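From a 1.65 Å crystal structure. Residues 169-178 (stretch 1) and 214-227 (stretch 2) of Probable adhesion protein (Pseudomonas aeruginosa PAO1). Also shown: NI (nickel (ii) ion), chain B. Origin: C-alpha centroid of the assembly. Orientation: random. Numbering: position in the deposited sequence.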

ATOM      1  N   ALA A 169      -5.013  16.175 -21.666  1.00 30.61           N
ATOM      2  CA  ALA A 169      -5.542  14.889 -22.123  1.00 30.18           C
ATOM      3  C   ALA A 169      -4.459  13.884 -22.544  1.00 33.74           C
ATOM      4  O   ALA A 169      -4.691  12.675 -22.443  1.00 34.78           O
ATOM      5  CB  ALA A 169      -6.521  15.102 -23.258  1.00 31.08           C
ATOM      6  N   ASP A 170      -3.290  14.380 -23.009  1.00 29.65           N
ATOM      7  CA  ASP A 170      -2.170  13.529 -23.465  1.00 29.69           C
ATOM      8  C   ASP A 170      -1.217  13.065 -22.334  1.00 30.38           C
ATOM      9  O   ASP A 170      -0.161  12.480 -22.625  1.00 29.68           O
ATOM     10  CB  ASP A 170      -1.380  14.252 -24.583  1.00 33.13           C
ATOM     11  CG  ASP A 170      -0.526  15.437 -24.144  1.00 42.55           C
ATOM     12  OD1 ASP A 170      -0.793  16.000 -23.054  1.00 41.77           O
ATOM     13  OD2 ASP A 170       0.413  15.803 -24.891  1.00 47.49           O
ATOM     14  N   PHE A 171      -1.568  13.343 -21.063  1.00 26.18           N
ATOM     15  CA  PHE A 171      -0.704  12.973 -19.941  1.00 24.71           C
ATOM     16  C   PHE A 171      -0.854  11.491 -19.587  1.00 28.73           C
ATOM     17  O   PHE A 171      -1.580  11.138 -18.658  1.00 28.96           O
ATOM     18  CB  PHE A 171      -0.950  13.878 -18.732  1.00 26.11           C
ATOM     19  CG  PHE A 171       0.012  13.699 -17.581  1.00 26.76           C
ATOM     20  CD1 PHE A 171       1.319  14.169 -17.663  1.00 28.82           C
ATOM     21  CD2 PHE A 171      -0.397  13.080 -16.404  1.00 27.99           C
ATOM     22  CE1 PHE A 171       2.199  14.031 -16.584  1.00 28.95           C
ATOM     23  CE2 PHE A 171       0.478  12.957 -15.320  1.00 29.86           C
ATOM     24  CZ  PHE A 171       1.772  13.429 -15.422  1.00 27.65           C
ATOM     25  N   ARG A 172      -0.200  10.624 -20.363  1.00 24.72           N
ATOM     26  CA  ARG A 172      -0.238   9.182 -20.086  1.00 23.73           C
ATOM     27  C   ARG A 172       0.848   8.832 -19.093  1.00 25.41           C
ATOM     28  O   ARG A 172       1.956   9.370 -19.152  1.00 23.83           O
ATOM     29  CB  ARG A 172      -0.137   8.344 -21.350  1.00 22.71           C
ATOM     30  CG  ARG A 172      -1.454   8.245 -22.144  1.00 28.20           C
ATOM     31  CD  ARG A 172      -1.302   7.212 -23.253  1.00 26.15           C
ATOM     32  NE  ARG A 172      -2.439   7.164 -24.181  1.00 28.31           N
ATOM     33  CZ  ARG A 172      -3.529   6.422 -24.000  1.00 37.94           C
ATOM     34  NH1 ARG A 172      -3.674   5.697 -22.894  1.00 28.80           N
ATOM     35  NH2 ARG A 172      -4.500   6.426 -24.907  1.00 28.70           N
ATOM     36  N   VAL A 173       0.521   7.902 -18.191  1.00 23.14           N
ATOM     37  CA  VAL A 173       1.355   7.470 -17.068  1.00 22.17           C
ATOM     38  C   VAL A 173       1.653   5.968 -17.139  1.00 23.88           C
ATOM     39  O   VAL A 173       0.769   5.181 -17.451  1.00 22.94           O
ATOM     40  CB  VAL A 173       0.556   7.808 -15.759  1.00 27.26           C
ATOM     41  CG1 VAL A 173       1.109   7.113 -14.522  1.00 26.34           C
ATOM     42  CG2 VAL A 173       0.471   9.318 -15.542  1.00 27.26           C
ATOM     43  N   ALA A 174       2.883   5.590 -16.801  1.00 21.98           N
ATOM     44  CA  ALA A 174       3.291   4.194 -16.661  1.00 20.52           C
ATOM     45  C   ALA A 174       3.905   4.009 -15.249  1.00 23.57           C
ATOM     46  O   ALA A 174       4.381   4.976 -14.647  1.00 23.14           O
ATOM     47  CB  ALA A 174       4.304   3.819 -17.727  1.00 21.83           C
ATOM     48  N   THR A 175       3.876   2.779 -14.716  1.00 19.93           N
ATOM     49  CA  THR A 175       4.495   2.468 -13.429  1.00 19.90           C
ATOM     50  C   THR A 175       5.292   1.173 -13.585  1.00 23.00           C
ATOM     51  O   THR A 175       4.954   0.356 -14.444  1.00 22.91           O
ATOM     52  CB  THR A 175       3.499   2.377 -12.247  1.00 24.38           C
ATOM     53  OG1 THR A 175       2.704   1.180 -12.331  1.00 23.98           O
ATOM     54  CG2 THR A 175       2.616   3.631 -12.091  1.00 20.67           C
ATOM     55  N   ILE A 176       6.323   0.967 -12.753  1.00 20.09           N
ATOM     56  CA  ILE A 176       7.096  -0.301 -12.812  1.00 20.27           C
ATOM     57  C   ILE A 176       6.261  -1.396 -12.107  1.00 23.28           C
ATOM     58  O   ILE A 176       5.976  -2.440 -12.706  1.00 22.68           O
ATOM     59  CB  ILE A 176       8.495  -0.142 -12.131  1.00 24.10           C
ATOM     60  CG1 ILE A 176       9.420   0.856 -12.885  1.00 24.39           C
ATOM     61  CG2 ILE A 176       9.189  -1.524 -11.952  1.00 23.22           C
ATOM     62  CD1 ILE A 176       9.784   0.515 -14.321  1.00 27.62           C
ATOM     63  N   HIS A 177       5.877  -1.132 -10.833  1.00 20.35           N
ATOM     64  CA  HIS A 177       5.071  -2.023  -9.987  1.00 21.10           C
ATOM     65  C   HIS A 177       3.606  -1.602 -10.128  1.00 25.29           C
ATOM     66  O   HIS A 177       3.334  -0.409 -10.237  1.00 25.46           O
ATOM     67  CB  HIS A 177       5.542  -1.920  -8.525  1.00 21.64           C
ATOM     68  CG  HIS A 177       5.066  -3.010  -7.617  1.00 25.07           C
ATOM     69  ND1 HIS A 177       5.757  -4.214  -7.510  1.00 28.09           N
ATOM     70  CD2 HIS A 177       4.049  -3.012  -6.724  1.00 24.86           C
ATOM     71  CE1 HIS A 177       5.121  -4.910  -6.578  1.00 26.78           C
ATOM     72  NE2 HIS A 177       4.108  -4.214  -6.053  1.00 25.63           N
ATOM     73  N   GLY A 178       2.681  -2.564 -10.153  1.00 23.29           N
ATOM     74  CA  GLY A 178       1.250  -2.252 -10.304  1.00 25.15           C
ATOM     75  C   GLY A 178       0.589  -1.778  -9.009  1.00 31.75           C
ATOM     76  O   GLY A 178      -0.517  -2.210  -8.686  1.00 34.25           O
ATOM     77  N   GLN A 214       6.079   0.248 -26.575  1.00 24.41           N
ATOM     78  CA  GLN A 214       4.730   0.697 -26.241  1.00 25.81           C
ATOM     79  C   GLN A 214       4.734   2.113 -25.624  1.00 27.70           C
ATOM     80  O   GLN A 214       3.845   2.915 -25.935  1.00 25.65           O
ATOM     81  CB  GLN A 214       4.107  -0.276 -25.261  1.00 27.61           C
ATOM     82  CG  GLN A 214       2.605  -0.299 -25.282  1.00 38.81           C
ATOM     83  CD  GLN A 214       2.137  -1.597 -24.686  1.00 55.27           C
ATOM     84  OE1 GLN A 214       2.442  -1.929 -23.534  1.00 51.15           O
ATOM     85  NE2 GLN A 214       1.374  -2.349 -25.446  1.00 46.12           N
ATOM     86  N   LEU A 215       5.711   2.403 -24.719  1.00 24.76           N
ATOM     87  CA  LEU A 215       5.813   3.734 -24.094  1.00 24.41           C
ATOM     88  C   LEU A 215       5.986   4.794 -25.181  1.00 28.24           C
ATOM     89  O   LEU A 215       5.349   5.847 -25.120  1.00 27.80           O
ATOM     90  CB  LEU A 215       6.981   3.812 -23.081  1.00 24.51           C
ATOM     91  CG  LEU A 215       6.922   2.830 -21.881  1.00 29.60           C
ATOM     92  CD1 LEU A 215       8.135   2.981 -20.971  1.00 29.52           C
ATOM     93  CD2 LEU A 215       5.624   2.955 -21.093  1.00 32.12           C
ATOM     94  N   LYS A 216       6.813   4.491 -26.193  1.00 25.44           N
ATOM     95  CA  LYS A 216       7.078   5.393 -27.318  1.00 25.89           C
ATOM     96  C   LYS A 216       5.843   5.502 -28.213  1.00 28.53           C
ATOM     97  O   LYS A 216       5.412   6.614 -28.503  1.00 26.72           O
ATOM     98  CB  LYS A 216       8.311   4.923 -28.123  1.00 30.02           C
ATOM     99  CG  LYS A 216       9.629   4.976 -27.326  1.00 44.48           C
ATOM    100  CD  LYS A 216      10.873   4.951 -28.229  1.00 55.95           C
ATOM    101  CE  LYS A 216      11.489   3.581 -28.388  1.00 71.40           C
ATOM    102  NZ  LYS A 216      10.755   2.740 -29.373  1.00 84.84           N
ATOM    103  N   ALA A 217       5.253   4.350 -28.619  1.00 26.11           N
ATOM    104  CA  ALA A 217       4.073   4.330 -29.493  1.00 26.09           C
ATOM    105  C   ALA A 217       2.860   5.082 -28.910  1.00 27.11           C
ATOM    106  O   ALA A 217       2.197   5.838 -29.632  1.00 27.02           O
ATOM    107  CB  ALA A 217       3.706   2.897 -29.860  1.00 27.14           C
ATOM    108  N   LEU A 218       2.614   4.936 -27.603  1.00 24.24           N
ATOM    109  CA  LEU A 218       1.484   5.592 -26.929  1.00 25.22           C
ATOM    110  C   LEU A 218       1.813   6.960 -26.362  1.00 28.58           C
ATOM    111  O   LEU A 218       0.940   7.593 -25.746  1.00 27.94           O
ATOM    112  CB  LEU A 218       0.883   4.679 -25.847  1.00 25.19           C
ATOM    113  CG  LEU A 218       0.431   3.294 -26.348  1.00 30.69           C
ATOM    114  CD1 LEU A 218      -0.151   2.476 -25.227  1.00 31.31           C
ATOM    115  CD2 LEU A 218      -0.575   3.406 -27.534  1.00 32.16           C
ATOM    116  N   ASP A 219       3.061   7.436 -26.591  1.00 25.49           N
ATOM    117  CA  ASP A 219       3.544   8.729 -26.102  1.00 25.56           C
ATOM    118  C   ASP A 219       3.325   8.878 -24.575  1.00 27.43           C
ATOM    119  O   ASP A 219       2.717   9.845 -24.099  1.00 27.08           O
ATOM    120  CB  ASP A 219       2.932   9.894 -26.914  1.00 28.01           C
ATOM    121  CG  ASP A 219       3.636  11.238 -26.734  1.00 42.74           C
ATOM    122  OD1 ASP A 219       4.830  11.246 -26.307  1.00 41.62           O
ATOM    123  OD2 ASP A 219       3.007  12.278 -27.025  1.00 53.15           O
ATOM    124  N   VAL A 220       3.804   7.879 -23.807  1.00 22.40           N
ATOM    125  CA  VAL A 220       3.702   7.920 -22.342  1.00 21.77           C
ATOM    126  C   VAL A 220       4.624   9.056 -21.882  1.00 26.23           C
ATOM    127  O   VAL A 220       5.736   9.187 -22.390  1.00 25.60           O
ATOM    128  CB  VAL A 220       4.028   6.546 -21.697  1.00 23.81           C
ATOM    129  CG1 VAL A 220       4.190   6.642 -20.170  1.00 23.53           C
ATOM    130  CG2 VAL A 220       2.971   5.513 -22.060  1.00 23.10           C
ATOM    131  N   LYS A 221       4.126   9.906 -20.987  1.00 24.07           N
ATOM    132  CA  LYS A 221       4.843  11.098 -20.535  1.00 24.31           C
ATOM    133  C   LYS A 221       5.740  10.858 -19.330  1.00 30.58           C
ATOM    134  O   LYS A 221       6.842  11.419 -19.247  1.00 31.88           O
ATOM    135  CB  LYS A 221       3.864  12.262 -20.275  1.00 26.62           C
ATOM    136  CG  LYS A 221       3.025  12.686 -21.497  1.00 33.39           C
ATOM    137  CD  LYS A 221       3.851  13.279 -22.651  1.00 40.90           C
ATOM    138  CE  LYS A 221       3.016  13.536 -23.881  1.00 38.64           C
ATOM    139  NZ  LYS A 221       3.852  14.034 -25.016  1.00 44.36           N
ATOM    140  N   VAL A 222       5.238  10.089 -18.354  1.00 25.97           N
ATOM    141  CA  VAL A 222       5.970   9.858 -17.109  1.00 24.45           C
ATOM    142  C   VAL A 222       5.960   8.387 -16.722  1.00 27.29           C
ATOM    143  O   VAL A 222       5.029   7.660 -17.075  1.00 24.86           O
ATOM    144  CB  VAL A 222       5.461  10.751 -15.931  1.00 27.35           C
ATOM    145  CG1 VAL A 222       5.441  12.237 -16.300  1.00 26.92           C
ATOM    146  CG2 VAL A 222       4.094  10.303 -15.419  1.00 27.08           C
ATOM    147  N   ILE A 223       6.987   7.974 -15.962  1.00 24.12           N
ATOM    148  CA  ILE A 223       7.071   6.645 -15.380  1.00 23.04           C
ATOM    149  C   ILE A 223       7.364   6.799 -13.874  1.00 26.27           C
ATOM    150  O   ILE A 223       8.255   7.574 -13.493  1.00 25.80           O
ATOM    151  CB  ILE A 223       8.027   5.656 -16.116  1.00 27.59           C
ATOM    152  CG1 ILE A 223       7.895   4.212 -15.542  1.00 27.79           C
ATOM    153  CG2 ILE A 223       9.489   6.159 -16.108  1.00 29.43           C
ATOM    154  CD1 ILE A 223       8.270   3.076 -16.531  1.00 33.54           C
ATOM    155  N   PHE A 224       6.591   6.090 -13.037  1.00 22.44           N
ATOM    156  CA  PHE A 224       6.794   6.053 -11.595  1.00 20.58           C
ATOM    157  C   PHE A 224       7.458   4.739 -11.230  1.00 24.60           C
ATOM    158  O   PHE A 224       6.854   3.669 -11.402  1.00 22.11           O
ATOM    159  CB  PHE A 224       5.489   6.251 -10.808  1.00 21.88           C
ATOM    160  CG  PHE A 224       4.828   7.591 -11.019  1.00 22.11           C
ATOM    161  CD1 PHE A 224       5.331   8.741 -10.413  1.00 23.99           C
ATOM    162  CD2 PHE A 224       3.707   7.711 -11.833  1.00 24.42           C
ATOM    163  CE1 PHE A 224       4.728   9.987 -10.622  1.00 23.46           C
ATOM    164  CE2 PHE A 224       3.113   8.959 -12.056  1.00 26.45           C
ATOM    165  CZ  PHE A 224       3.606  10.088 -11.422  1.00 23.18           C
ATOM    166  N   SER A 225       8.722   4.816 -10.778  1.00 21.90           N
ATOM    167  CA  SER A 225       9.494   3.645 -10.359  1.00 22.09           C
ATOM    168  C   SER A 225       9.410   3.418  -8.831  1.00 25.85           C
ATOM    169  O   SER A 225       8.792   4.203  -8.111  1.00 25.74           O
ATOM    170  CB  SER A 225      10.945   3.736 -10.845  1.00 25.50           C
ATOM    171  OG  SER A 225      11.641   4.790 -10.198  1.00 29.04           O
ATOM    172  N   GLU A 226      10.028   2.331  -8.349  1.00 22.89           N
ATOM    173  CA  GLU A 226      10.008   1.973  -6.930  1.00 20.76           C
ATOM    174  C   GLU A 226      11.196   2.490  -6.147  1.00 23.97           C
ATOM    175  O   GLU A 226      12.341   2.194  -6.493  1.00 24.73           O
ATOM    176  CB  GLU A 226       9.973   0.425  -6.775  1.00 21.19           C
ATOM    177  CG  GLU A 226       8.674  -0.224  -7.241  1.00 22.51           C
ATOM    178  CD  GLU A 226       7.502   0.264  -6.424  1.00 31.28           C
ATOM    179  OE1 GLU A 226       7.365  -0.160  -5.252  1.00 25.13           O
ATOM    180  OE2 GLU A 226       6.770   1.142  -6.934  1.00 25.17           O
ATOM    181  N   ILE A 227      10.923   3.174  -5.025  1.00 20.67           N
ATOM    182  CA  ILE A 227      11.981   3.579  -4.107  1.00 21.72           C
ATOM    183  C   ILE A 227      12.391   2.351  -3.236  1.00 25.97           C
ATOM    184  O   ILE A 227      13.579   2.159  -2.969  1.00 25.34           O
ATOM    185  CB  ILE A 227      11.520   4.753  -3.186  1.00 24.80           C
ATOM    186  CG1 ILE A 227      11.137   6.011  -4.000  1.00 25.71           C
ATOM    187  CG2 ILE A 227      12.601   5.082  -2.145  1.00 27.25           C
ATOM    188  CD1 ILE A 227      10.325   7.106  -3.195  1.00 36.23           C
TER
HETATM  189 NI    NI B 401       3.023  -4.920  -4.297  1.00 22.78          NI
HETATM  190  O   HOH W   1       0.260  10.817 -24.809  1.00 34.03           O
HETATM  191  O   HOH W   2       1.483  14.542 -27.076  1.00 57.81           O
HETATM  192  O   HOH W   3      -1.707   7.708 -27.187  1.00 50.31           O
HETATM  193  O   HOH W   4       6.665   1.415  -9.638  1.00 22.59           O

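What sets the spacing between the two stretches? The strands that pair Val173 with Val222, Ala174 with Ile223 and Thr175 with Phe224 run parallel, their axes 21° apart, and a ladder of backbone hydrogen bonds fixes the register. Lys221 N donates to Arg172 O at 2.9 Å, and Val222 N reaches the same Arg172 O in a weak bond of 3.5 Å. Then Ala174 N gives to Val222 O (3.0 Å), Phe224 N to Ala174 O (3.0 Å) and Ile176 N to Phe224 O (3.1 Å). CA-H...O contacts run from Ile223 CA to Ala174 O at 3.2 Å and from Thr175 CA to Phe224 O at 3.3 Å. Together the stretches bury 818 Å², both sides summed; Val173 to Ile176 and Val220 to Ser225 are buried, except Lys221, which is partly exposed.

Which bumps fill which hollows on the face that carries Ala174 and Ile223? Ala174 is small, and the space beside its methyl is taken by larger neighbours: Ala174 CB lies 3.7 Å from both Leu215 CD2 and Val220 CG1, with Ile223 CD1 at 4.2 Å. Leu215 comes from the helix, its CA-to-CB bond sideways but its tip nearer. Ile176 CD1 meets Ile223 CD1 at 3.7 Å, so the tip of Ile223 touches both the short alanine and a second isoleucine.

How is the other face packed? Here Val173, Val222, Thr175 and Phe224 share the surface. Val173 CG2 touches Val222 CG2 at 3.8 Å, while Val173 CG1 rests 3.7 Å from Phe224 CE2, at the edge of the ring, where Thr175 CG2 also lies. Phe171 points its CA-to-CB bond away, yet its ring comes back to place Phe171 CE1 3.7 Å from Val222 CG1. Thr175 suits this buried place because its methyl packs while Thr175 OG1 donates to His177 O at 2.7 Å.

What closes the ends, where polar groups appear? At one end Lys221 runs alongside Asp170; Lys221 NZ forms a salt bridge with Asp219 OD2 at 2.8 Å and a long one with Asp170 OD2 at 3.9 Å. Water 2 joins the two carboxylates, donating to Asp170 OD2 and Asp219 OD2, each at 2.7 Å. Arg172 CD lies 3.4 Å from Leu218 O, and water 3 links Arg172 NE (3.1 Å) to Leu218 O (3.0 Å). At the other end His177 CB packs 3.6 Å from Glu226 CD. Water 4 bridges the two stretches there, accepting from His177 N (2.9 Å) and donating to Phe224 O (2.9 Å) and Glu226 OE2 (2.7 Å). His177 NE2 coordinates the nickel ion, NI, at 2.2 Å.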